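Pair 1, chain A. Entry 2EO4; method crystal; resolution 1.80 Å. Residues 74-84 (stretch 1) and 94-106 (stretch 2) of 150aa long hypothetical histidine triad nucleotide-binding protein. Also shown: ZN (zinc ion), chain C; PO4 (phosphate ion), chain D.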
# COMPACT_ATOMS: atom_id res chain seq x y z
N LYS A 74 -18.34 -4.97 -7.99
CA LYS A 74 -18.78 -3.67 -8.48
C LYS A 74 -18.49 -2.56 -7.48
O LYS A 74 -19.37 -1.77 -7.12
CB LYS A 74 -20.27 -3.70 -8.82
CG LYS A 74 -20.61 -4.60 -10.00
CD LYS A 74 -19.92 -4.11 -11.27
CE LYS A 74 -20.17 -5.05 -12.45
NZ LYS A 74 -19.58 -6.40 -12.22
N ALA A 75 -17.25 -2.50 -7.02
CA ALA A 75 -16.85 -1.49 -6.05
C ALA A 75 -16.61 -0.14 -6.73
O ALA A 75 -16.22 -0.09 -7.89
CB ALA A 75 -15.58 -1.94 -5.32
N ASP A 76 -16.84 0.93 -5.99
CA ASP A 76 -16.61 2.27 -6.51
C ASP A 76 -15.19 2.69 -6.16
O ASP A 76 -14.62 3.58 -6.78
CB ASP A 76 -17.61 3.26 -5.90
CG ASP A 76 -19.03 2.98 -6.34
OD1 ASP A 76 -19.24 2.89 -7.57
OD2 ASP A 76 -19.91 2.85 -5.47
N GLY A 77 -14.64 2.03 -5.15
CA GLY A 77 -13.28 2.34 -4.74
C GLY A 77 -12.63 1.18 -4.02
O GLY A 77 -13.26 0.15 -3.77
N LEU A 78 -11.35 1.34 -3.71
CA LEU A 78 -10.58 0.31 -3.01
C LEU A 78 -9.54 0.97 -2.14
O LEU A 78 -8.96 1.98 -2.52
CB LEU A 78 -9.85 -0.60 -4.00
CG LEU A 78 -10.62 -1.37 -5.06
CD1 LEU A 78 -9.62 -1.98 -6.04
CD2 LEU A 78 -11.49 -2.44 -4.42
N ARG A 79 -9.31 0.40 -0.96
CA ARG A 79 -8.29 0.88 -0.03
C ARG A 79 -7.21 -0.20 -0.05
O ARG A 79 -7.50 -1.36 0.21
CB ARG A 79 -8.85 0.97 1.40
CG ARG A 79 -9.99 1.95 1.61
CD ARG A 79 -10.70 1.67 2.94
NE ARG A 79 -9.77 1.66 4.08
CZ ARG A 79 -10.05 1.15 5.27
NH1 ARG A 79 -11.23 0.59 5.50
NH2 ARG A 79 -9.14 1.18 6.24
N LEU A 80 -5.97 0.19 -0.38
CA LEU A 80 -4.86 -0.76 -0.39
C LEU A 80 -3.93 -0.38 0.76
O LEU A 80 -3.58 0.80 0.91
CB LEU A 80 -4.06 -0.67 -1.69
CG LEU A 80 -4.82 -0.88 -3.00
CD1 LEU A 80 -3.82 -1.00 -4.14
CD2 LEU A 80 -5.70 -2.10 -2.90
N LEU A 81 -3.52 -1.35 1.56
CA LEU A 81 -2.62 -1.02 2.65
C LEU A 81 -1.83 -2.20 3.18
O LEU A 81 -2.20 -3.36 3.01
CB LEU A 81 -3.39 -0.40 3.82
CG LEU A 81 -4.39 -1.30 4.56
CD1 LEU A 81 -4.56 -0.79 5.99
CD2 LEU A 81 -5.72 -1.31 3.83
N THR A 82 -0.70 -1.88 3.81
CA THR A 82 0.11 -2.90 4.42
C THR A 82 0.68 -2.26 5.67
O THR A 82 1.04 -1.08 5.67
CB THR A 82 1.25 -3.40 3.49
OG1 THR A 82 1.91 -4.51 4.11
CG2 THR A 82 2.25 -2.29 3.18
N ASN A 83 0.72 -3.04 6.74
CA ASN A 83 1.20 -2.54 8.02
C ASN A 83 2.54 -3.12 8.42
O ASN A 83 2.79 -4.31 8.22
CB ASN A 83 0.16 -2.84 9.10
CG ASN A 83 -1.18 -2.23 8.79
OD1 ASN A 83 -1.27 -1.03 8.53
ND2 ASN A 83 -2.23 -3.05 8.82
N ILE A 84 3.39 -2.28 8.99
CA ILE A 84 4.71 -2.69 9.43
C ILE A 84 4.83 -2.42 10.93
O ILE A 84 4.93 -1.27 11.34
CB ILE A 84 5.81 -1.90 8.69
CG1 ILE A 84 5.69 -2.12 7.18
CG2 ILE A 84 7.18 -2.33 9.19
CD1 ILE A 84 6.41 -1.06 6.36
N HIS A 94 3.66 -11.81 8.23
CA HIS A 94 3.97 -12.39 6.93
C HIS A 94 3.43 -11.29 6.01
O HIS A 94 2.23 -11.04 6.00
CB HIS A 94 3.18 -13.68 6.68
CG HIS A 94 3.41 -14.29 5.33
ND1 HIS A 94 3.99 -15.53 5.16
CD2 HIS A 94 3.15 -13.83 4.08
CE1 HIS A 94 4.07 -15.81 3.87
NE2 HIS A 94 3.57 -14.79 3.19
N LEU A 95 4.33 -10.64 5.28
CA LEU A 95 3.96 -9.55 4.40
C LEU A 95 2.69 -9.79 3.59
O LEU A 95 2.60 -10.76 2.84
CB LEU A 95 5.12 -9.24 3.44
CG LEU A 95 4.89 -8.27 2.27
CD1 LEU A 95 4.33 -6.94 2.76
CD2 LEU A 95 6.21 -8.06 1.55
N HIS A 96 1.72 -8.91 3.75
CA HIS A 96 0.48 -9.01 3.00
C HIS A 96 -0.10 -7.64 2.78
O HIS A 96 0.03 -6.74 3.62
CB HIS A 96 -0.55 -9.90 3.71
CG HIS A 96 -0.91 -9.44 5.09
ND1 HIS A 96 -0.03 -9.49 6.15
CD2 HIS A 96 -2.08 -9.00 5.60
CE1 HIS A 96 -0.64 -9.10 7.25
NE2 HIS A 96 -1.89 -8.80 6.95
N VAL A 97 -0.73 -7.48 1.62
CA VAL A 97 -1.36 -6.22 1.25
C VAL A 97 -2.87 -6.41 1.31
O VAL A 97 -3.40 -7.36 0.73
CB VAL A 97 -0.97 -5.80 -0.18
CG1 VAL A 97 -1.75 -4.55 -0.60
CG2 VAL A 97 0.52 -5.53 -0.25
N HIS A 98 -3.55 -5.52 2.01
CA HIS A 98 -5.00 -5.58 2.12
C HIS A 98 -5.64 -4.86 0.94
O HIS A 98 -5.18 -3.79 0.54
CB HIS A 98 -5.48 -4.85 3.38
CG HIS A 98 -5.04 -5.47 4.67
ND1 HIS A 98 -5.84 -6.34 5.38
CD2 HIS A 98 -3.91 -5.32 5.40
CE1 HIS A 98 -5.22 -6.70 6.49
NE2 HIS A 98 -4.05 -6.09 6.53
N ILE A 99 -6.70 -5.45 0.39
CA ILE A 99 -7.47 -4.82 -0.68
C ILE A 99 -8.86 -4.82 -0.06
O ILE A 99 -9.50 -5.86 0.06
CB ILE A 99 -7.50 -5.64 -1.99
CG1 ILE A 99 -6.09 -5.81 -2.55
CG2 ILE A 99 -8.36 -4.91 -3.03
CD1 ILE A 99 -6.03 -6.70 -3.81
N ILE A 100 -9.32 -3.63 0.34
CA ILE A 100 -10.61 -3.46 0.98
C ILE A 100 -11.55 -2.64 0.10
O ILE A 100 -11.37 -1.44 -0.06
CB ILE A 100 -10.43 -2.75 2.35
CG1 ILE A 100 -9.46 -3.56 3.22
CG2 ILE A 100 -11.78 -2.59 3.05
CD1 ILE A 100 -9.08 -2.88 4.53
N PRO A 101 -12.57 -3.29 -0.48
CA PRO A 101 -13.53 -2.61 -1.35
C PRO A 101 -14.43 -1.60 -0.65
O PRO A 101 -14.78 -1.76 0.52
CB PRO A 101 -14.35 -3.76 -1.94
CG PRO A 101 -13.40 -4.93 -1.89
CD PRO A 101 -12.77 -4.75 -0.53
N THR A 102 -14.79 -0.54 -1.37
CA THR A 102 -15.67 0.48 -0.84
C THR A 102 -16.72 0.82 -1.88
O THR A 102 -16.54 0.54 -3.07
CB THR A 102 -14.89 1.78 -0.47
OG1 THR A 102 -14.30 2.34 -1.64
CG2 THR A 102 -13.80 1.47 0.55
N TRP A 103 -17.83 1.40 -1.43
CA TRP A 103 -18.92 1.79 -2.32
C TRP A 103 -19.45 3.14 -1.87
O TRP A 103 -19.40 3.48 -0.68
CB TRP A 103 -20.06 0.77 -2.24
CG TRP A 103 -19.70 -0.59 -2.72
CD1 TRP A 103 -19.87 -1.09 -3.98
CD2 TRP A 103 -19.08 -1.63 -1.95
NE1 TRP A 103 -19.39 -2.38 -4.05
CE2 TRP A 103 -18.90 -2.74 -2.82
CE3 TRP A 103 -18.66 -1.74 -0.62
CZ2 TRP A 103 -18.32 -3.93 -2.39
CZ3 TRP A 103 -18.08 -2.93 -0.20
CH2 TRP A 103 -17.91 -4.01 -1.08
N GLU A 104 -19.95 3.93 -2.81
CA GLU A 104 -20.50 5.22 -2.46
C GLU A 104 -21.88 5.00 -1.84
O GLU A 104 -22.37 5.83 -1.08
CB GLU A 104 -20.57 6.11 -3.70
CG GLU A 104 -19.27 6.87 -3.94
CD GLU A 104 -19.13 7.40 -5.35
OE1 GLU A 104 -20.13 7.93 -5.89
OE2 GLU A 104 -18.02 7.30 -5.92
N GLY A 105 -22.48 3.86 -2.16
CA GLY A 105 -23.78 3.52 -1.62
C GLY A 105 -23.70 2.21 -0.87
O GLY A 105 -23.09 2.13 0.19
N ASP A 106 -24.33 1.17 -1.42
CA ASP A 106 -24.33 -0.16 -0.81
C ASP A 106 -23.82 -1.17 -1.84
O ASP A 106 -23.90 -0.92 -3.04
CB ASP A 106 -25.75 -0.54 -0.37
CG ASP A 106 -26.33 0.42 0.64
OD1 ASP A 106 -25.75 0.55 1.74
OD2 ASP A 106 -27.37 1.05 0.35
ZN ZN C . 4.65 -16.89 6.61
P PO4 D . -2.50 -6.96 9.56
O1 PO4 D . -3.39 -7.86 8.79
O2 PO4 D . -2.02 -5.86 8.68
O3 PO4 D . -3.26 -6.38 10.70
O4 PO4 D . -1.33 -7.73 10.07
O HOH W 1 -15.60 6.07 -5.02
O HOH W 2 -0.36 -5.76 6.51

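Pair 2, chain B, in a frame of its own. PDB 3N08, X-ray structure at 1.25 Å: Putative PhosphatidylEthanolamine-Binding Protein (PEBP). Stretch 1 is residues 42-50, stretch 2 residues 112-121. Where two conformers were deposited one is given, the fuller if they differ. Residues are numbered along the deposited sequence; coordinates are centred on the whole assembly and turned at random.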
# COMPACT_ATOMS: atom_id res chain seq x y z
N LYS B 42 -0.06 -4.88 17.63
CA LYS B 42 -1.03 -4.79 18.72
C LYS B 42 -1.91 -3.55 18.68
O LYS B 42 -2.93 -3.48 19.34
CB LYS B 42 -0.33 -4.86 20.08
CG LYS B 42 0.37 -6.19 20.30
CD LYS B 42 0.89 -6.34 21.71
CE LYS B 42 1.75 -7.59 21.86
NZ LYS B 42 2.23 -7.79 23.24
N SER B 43 -1.52 -2.57 17.86
CA SER B 43 -2.33 -1.37 17.70
C SER B 43 -1.96 -0.68 16.40
O SER B 43 -0.89 -0.95 15.83
CB SER B 43 -2.13 -0.41 18.88
OG SER B 43 -0.82 0.15 18.90
N LEU B 44 -2.84 0.23 15.99
CA LEU B 44 -2.62 1.11 14.85
C LEU B 44 -2.72 2.56 15.26
O LEU B 44 -3.45 2.93 16.18
CB LEU B 44 -3.65 0.84 13.75
CG LEU B 44 -3.60 -0.51 13.02
CD1 LEU B 44 -4.84 -0.74 12.16
CD2 LEU B 44 -2.33 -0.59 12.17
N VAL B 45 -1.99 3.38 14.52
CA VAL B 45 -1.98 4.83 14.66
C VAL B 45 -2.27 5.47 13.31
O VAL B 45 -1.79 4.99 12.27
CB VAL B 45 -0.59 5.30 15.12
CG1 VAL B 45 -0.51 6.82 15.19
CG2 VAL B 45 -0.24 4.64 16.45
N LEU B 46 -3.04 6.56 13.33
CA LEU B 46 -3.32 7.37 12.14
C LEU B 46 -2.97 8.83 12.40
O LEU B 46 -3.38 9.38 13.41
CB LEU B 46 -4.80 7.22 11.79
CG LEU B 46 -5.29 8.09 10.63
CD1 LEU B 46 -4.75 7.65 9.31
CD2 LEU B 46 -6.80 8.17 10.56
N ILE B 47 -2.19 9.43 11.50
CA ILE B 47 -1.89 10.86 11.57
C ILE B 47 -2.22 11.46 10.21
O ILE B 47 -1.74 10.98 9.19
CB ILE B 47 -0.42 11.12 11.93
CG1 ILE B 47 -0.09 10.50 13.28
CG2 ILE B 47 -0.12 12.63 11.92
CD1 ILE B 47 1.38 10.59 13.66
N VAL B 48 -3.03 12.52 10.19
CA VAL B 48 -3.39 13.19 8.94
C VAL B 48 -2.89 14.60 9.03
O VAL B 48 -3.16 15.32 10.00
CB VAL B 48 -4.91 13.19 8.72
CG1 VAL B 48 -5.29 13.82 7.41
CG2 VAL B 48 -5.47 11.77 8.84
N GLU B 49 -2.17 15.02 8.00
CA GLU B 49 -1.58 16.33 8.03
C GLU B 49 -1.51 16.99 6.66
O GLU B 49 -1.56 16.32 5.63
CB GLU B 49 -0.22 16.28 8.66
CG GLU B 49 0.74 15.39 7.95
CD GLU B 49 2.04 15.18 8.74
OE1 GLU B 49 2.00 15.17 9.99
OE2 GLU B 49 3.11 15.03 8.11
N ASP B 50 -1.36 18.32 6.70
CA ASP B 50 -1.32 19.18 5.51
C ASP B 50 -0.01 19.97 5.48
O ASP B 50 0.17 20.91 6.23
CB ASP B 50 -2.52 20.11 5.58
CG ASP B 50 -2.60 21.10 4.41
OD1 ASP B 50 -1.80 21.04 3.46
OD2 ASP B 50 -3.55 21.94 4.44
N PHE B 112 -2.23 11.02 4.82
CA PHE B 112 -2.77 10.13 5.83
C PHE B 112 -1.74 9.04 6.07
O PHE B 112 -1.39 8.29 5.16
CB PHE B 112 -4.04 9.47 5.32
CG PHE B 112 -5.17 10.41 5.03
CD1 PHE B 112 -5.13 11.28 3.95
CD2 PHE B 112 -6.29 10.40 5.82
CE1 PHE B 112 -6.21 12.13 3.70
CE2 PHE B 112 -7.35 11.24 5.57
CZ PHE B 112 -7.30 12.10 4.50
N TYR B 113 -1.19 8.98 7.27
CA TYR B 113 -0.13 8.04 7.59
C TYR B 113 -0.66 7.03 8.59
O TYR B 113 -1.20 7.42 9.62
CB TYR B 113 1.06 8.78 8.22
CG TYR B 113 1.71 9.78 7.30
CD1 TYR B 113 2.40 9.36 6.19
CD2 TYR B 113 1.62 11.13 7.54
CE1 TYR B 113 3.02 10.28 5.33
CE2 TYR B 113 2.24 12.05 6.70
CZ TYR B 113 2.92 11.61 5.60
OH TYR B 113 3.52 12.55 4.77
N ALA B 114 -0.47 5.76 8.29
CA ALA B 114 -0.79 4.71 9.23
C ALA B 114 0.49 4.05 9.74
O ALA B 114 1.46 3.86 8.98
CB ALA B 114 -1.68 3.66 8.58
N TYR B 115 0.48 3.69 11.00
CA TYR B 115 1.59 3.01 11.64
C TYR B 115 1.04 1.81 12.39
O TYR B 115 0.13 1.96 13.18
CB TYR B 115 2.31 3.95 12.64
CG TYR B 115 2.70 5.30 12.08
CD1 TYR B 115 1.78 6.33 12.04
CD2 TYR B 115 3.97 5.56 11.62
CE1 TYR B 115 2.11 7.58 11.55
CE2 TYR B 115 4.31 6.83 11.12
CZ TYR B 115 3.36 7.82 11.09
OH TYR B 115 3.67 9.08 10.61
N ALA B 116 1.65 0.64 12.19
CA ALA B 116 1.36 -0.53 13.00
C ALA B 116 2.43 -0.63 14.07
O ALA B 116 3.63 -0.57 13.78
CB ALA B 116 1.38 -1.80 12.14
N LEU B 117 1.99 -0.77 15.32
CA LEU B 117 2.90 -0.89 16.47
C LEU B 117 2.82 -2.29 17.08
O LEU B 117 1.77 -2.93 17.05
CB LEU B 117 2.53 0.11 17.56
CG LEU B 117 2.30 1.56 17.19
CD1 LEU B 117 2.12 2.37 18.48
CD2 LEU B 117 3.44 2.11 16.38
N ASP B 118 3.93 -2.73 17.68
CA ASP B 118 3.93 -3.99 18.42
C ASP B 118 3.62 -3.83 19.91
O ASP B 118 3.92 -4.72 20.71
CB ASP B 118 5.26 -4.70 18.24
CG ASP B 118 6.43 -3.88 18.74
OD1 ASP B 118 6.26 -2.85 19.43
OD2 ASP B 118 7.58 -4.31 18.48
N VAL B 119 3.01 -2.71 20.28
CA VAL B 119 2.59 -2.45 21.63
C VAL B 119 1.30 -1.64 21.58
O VAL B 119 0.95 -1.06 20.53
CB VAL B 119 3.63 -1.63 22.45
CG1 VAL B 119 4.98 -2.35 22.53
CG2 VAL B 119 3.78 -0.22 21.90
N VAL B 120 0.60 -1.64 22.70
CA VAL B 120 -0.48 -0.71 22.98
C VAL B 120 0.13 0.44 23.79
O VAL B 120 0.80 0.21 24.81
CB VAL B 120 -1.61 -1.41 23.77
CG1 VAL B 120 -2.67 -0.42 24.17
CG2 VAL B 120 -2.21 -2.55 22.94
N LEU B 121 -0.10 1.68 23.36
CA LEU B 121 0.46 2.84 24.05
C LEU B 121 -0.34 3.16 25.29
O LEU B 121 -1.49 2.73 25.45
CB LEU B 121 0.51 4.05 23.12
CG LEU B 121 1.34 3.90 21.86
CD1 LEU B 121 1.15 5.12 20.97
CD2 LEU B 121 2.81 3.67 22.18
O HOH W 3 3.03 15.29 5.36

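Pair 1 and pair 2 are both two-stranded antiparallel arrangements, and their backbones superpose with an RMSD of 0.5 Å over 14 central residues. The strand directions enclose 155° in pair 1 and 160° in pair 2, and the axes approach to 4.5 and 4.7 Å. The buried surface is also similar, 865 and 827 Å².

The register is the same in both. G77(A), R79(A) and L81(A) form the hydrogen-bonded pairs with T102(A), I100(A) and H98(A); the matching residues S43(B), V45(B) and I47(B) pair with L117(B), Y115(B) and Y113(B). At the centre the distances barely differ: R79(A) N to I100(A) O and I100(A) N to R79(A) O are both 2.9 Å, as are V45(B) N to Y115(B) O and Y115(B) N to V45(B) O. At one end a single carbonyl accepts from two successive amides. T102(A) O receives D76(A) N at 3.0 Å and G77(A) N at 3.2 Å, whereas L117(B) O receives K42(B) N at 2.7 Å and S43(B) N at 3.4 Å, the latter bond weak.

On the face carrying L78(A) and L44(B), the two leucines have the same m,t rotamer and side-chain centres only 0.5 Å apart. L78(A) CD2 lies 4.0 Å from P101(A) CB, and L44(B) CD2 lies 3.9 Å from A116(B) CB, so one leucine conformation packs against either a proline or an alanine. The next matched leucines diverge. L80(A), in m,t, brings CD2 to 3.7 Å from I99(A) CG1; L46(B), in t,p opposite the smaller A114(B), instead places CD1 4.4 Å from F112(B) CB. Further along, V48(B) CG1 sits over the face of the F112(B) ring, 3.8 Å from its centroid. Its counterpart T82(A) makes a polar contact instead, donating from OG1 to H96(A) O at 3.0 Å.

The opposite face shows the greater change in chemistry. In pair 1, I100(A) CD1 covers one face of the R79(A) guanidinium and also meets L81(A) CD2 at 3.8 Å. In pair 2 the matching Y115(B) fills this position with an aromatic ring, its CD1 3.9 Å from V45(B) CG1 and its CE1 3.7 Å from I47(B) CD1. At G77(A) an ideal CB would lie 2.7 Å from T102(A) OG1, a clash; the matched S43(B) faces L117(B), and its OG donates to V119(B) O at 2.7 Å.

The ends of this face are bridged differently. N83(A) ND2 and H98(A) NE2 donate to the same phosphate oxygen, PO4 O2, at 2.8 and 3.0 Å; the ion probably comes from the crystallisation liquor. Their counterparts E49(B) and Y113(B) share a water, 2.8 Å from E49(B) OE2, to which it donates, and 2.8 Å from Y113(B) OH. A bound anion thus links two nitrogen donors in pair 1, while water joins a carboxylate to a phenol in pair 2.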